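Local coordinates for protein orotidine 5'-phosphate decarboxylase (Pyrococcus horikoshii, PDB 2CZD) that probably catalyses the decarboxylation of orotidine 5'-monophosphate to uridine 5'-monophosphate, the last step of de novo UMP synthesis, as a homodimeric TIM barrel, at residues B[184-187]-B[188-192]. Numbering follows the deposited sequence.
Sequences VGRA and IYNAP
Where the eighth strand of the TIM barrel ends, the chain rises into the short helix 186-189, and Tyr189 folds back over the Gly185–Arg186 peptide that starts it. Gly185, the N-cap residue, and Arg186 both belong to the probable substrate site of this decarboxylase. Gly185 O takes two backbone donors, from opposite faces of the carbonyl plane: Ile188 N at 2.8 Å, well out of that plane, and Tyr189 N at 3.1 Å. One residue on, Asn190 N bonds to Arg186 O, closing the next turn as the chain leaves helical geometry.

Tyr189 has its CG set between the backbone N and the carbonyl carbon (chi1 65°), which lays the phenol back along its own helix. Arg186 CA then sits almost over the ring centre in a CH-pi contact, 3.7 Å from the centroid, and Tyr189 OH comes to 3.2 Å from Arg186 CG. The same OH lies over one face of the guanidinium, near the border of the group, the guanidinium and phenol ring planes 50° apart. The arginine, stretched out as far as NE, and Asn190 run out together, and a water joins them: it accepts from Arg186 NH2 at 3.0 Å and donates to Asn190 OD1 at 3.1 Å.

On the side turned to the outer helices, Val184 CG1 meets Ile188 CD1 at 3.6 Å, the side chains crossing at about a right angle. Both continue into the packing between barrel and outer helices: they touch Ile2 of strand 2-5 and Ile201 of helix 194-205, and Ile188 also reaches Val21 of helix 11-21. Val184 pairs through its backbone with Val3 and Ala5, closing the barrel between last and first strands, while Tyr189 rests on Asp7, also of the substrate site, just beyond strand 2-5.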
loop_
_atom_site.group_PDB
_atom_site.type_symbol
_atom_site.label_atom_id
_atom_site.label_comp_id
_atom_site.label_asym_id
_atom_site.label_seq_id
_atom_site.Cartn_x
_atom_site.Cartn_y
_atom_site.Cartn_z
ATOM N N VAL B 184 -8.711 -15.343 -10.811
ATOM C CA VAL B 184 -7.836 -16.120 -11.679
ATOM C C VAL B 184 -6.818 -15.227 -12.378
ATOM O O VAL B 184 -7.174 -14.158 -12.844
ATOM C CB VAL B 184 -8.684 -16.824 -12.751
ATOM C CG1 VAL B 184 -7.787 -17.723 -13.636
ATOM C CG2 VAL B 184 -9.759 -17.659 -12.080
ATOM N N GLY B 185 -5.567 -15.677 -12.466
ATOM C CA GLY B 185 -4.541 -14.892 -13.136
ATOM C C GLY B 185 -3.933 -15.568 -14.360
ATOM O O GLY B 185 -4.573 -15.662 -15.416
ATOM N N ARG B 186 -2.691 -16.024 -14.213
ATOM C CA ARG B 186 -1.948 -16.674 -15.295
ATOM C C ARG B 186 -2.708 -17.750 -16.054
ATOM O O ARG B 186 -2.502 -17.907 -17.261
ATOM C CB ARG B 186 -0.667 -17.314 -14.745
ATOM C CG ARG B 186 0.361 -16.340 -14.235
ATOM C CD ARG B 186 1.568 -17.063 -13.630
ATOM N NE ARG B 186 2.523 -16.096 -13.094
ATOM C CZ ARG B 186 3.409 -15.427 -13.830
ATOM N NH1 ARG B 186 4.225 -14.555 -13.251
ATOM N NH2 ARG B 186 3.500 -15.650 -15.138
ATOM N N ALA B 187 -3.567 -18.492 -15.363
ATOM C CA ALA B 187 -4.309 -19.569 -16.011
ATOM C C ALA B 187 -5.078 -19.030 -17.201
ATOM O O ALA B 187 -5.327 -19.756 -18.171
ATOM C CB ALA B 187 -5.243 -20.245 -15.029
ATOM N N ILE B 188 -5.448 -17.755 -17.134
ATOM C CA ILE B 188 -6.141 -17.129 -18.238
ATOM C C ILE B 188 -5.243 -16.219 -19.076
ATOM O O ILE B 188 -5.109 -16.432 -20.285
ATOM C CB ILE B 188 -7.347 -16.297 -17.742
ATOM C CG1 ILE B 188 -8.440 -17.236 -17.242
ATOM C CG2 ILE B 188 -7.932 -15.475 -18.872
ATOM C CD1 ILE B 188 -9.605 -16.494 -16.527
ATOM N N TYR B 189 -4.601 -15.223 -18.464
ATOM C CA TYR B 189 -3.833 -14.303 -19.301
ATOM C C TYR B 189 -2.621 -14.835 -20.033
ATOM O O TYR B 189 -2.224 -14.252 -21.043
ATOM C CB TYR B 189 -3.458 -13.007 -18.550
ATOM C CG TYR B 189 -2.520 -13.135 -17.369
ATOM C CD1 TYR B 189 -2.985 -12.959 -16.062
ATOM C CD2 TYR B 189 -1.147 -13.337 -17.557
ATOM C CE1 TYR B 189 -2.117 -12.972 -14.981
ATOM C CE2 TYR B 189 -0.274 -13.350 -16.489
ATOM C CZ TYR B 189 -0.764 -13.167 -15.199
ATOM O OH TYR B 189 0.089 -13.198 -14.120
ATOM N N ASN B 190 -2.036 -15.924 -19.542
ATOM C CA ASN B 190 -0.875 -16.517 -20.205
ATOM C C ASN B 190 -1.252 -17.805 -20.946
ATOM O O ASN B 190 -0.381 -18.552 -21.395
ATOM C CB ASN B 190 0.245 -16.786 -19.189
ATOM C CG ASN B 190 1.158 -15.580 -18.987
ATOM O OD1 ASN B 190 2.021 -15.584 -18.103
ATOM N ND2 ASN B 190 0.978 -14.545 -19.807
ATOM N N ALA B 191 -2.549 -18.064 -21.087
ATOM C CA ALA B 191 -2.998 -19.267 -21.794
ATOM C C ALA B 191 -2.800 -19.095 -23.295
ATOM O O ALA B 191 -2.731 -17.981 -23.798
ATOM C CB ALA B 191 -4.485 -19.543 -21.504
ATOM N N PRO B 192 -2.691 -20.209 -24.031
ATOM C CA PRO B 192 -2.514 -20.108 -25.486
ATOM C C PRO B 192 -3.712 -19.348 -26.069
ATOM O O PRO B 192 -3.585 -18.554 -27.021
ATOM C CB PRO B 192 -2.490 -21.564 -25.927
ATOM C CG PRO B 192 -1.830 -22.264 -24.773
ATOM C CD PRO B 192 -2.502 -21.591 -23.557
HETATM O O HOH W 1 2.738 -18.206 -16.571
#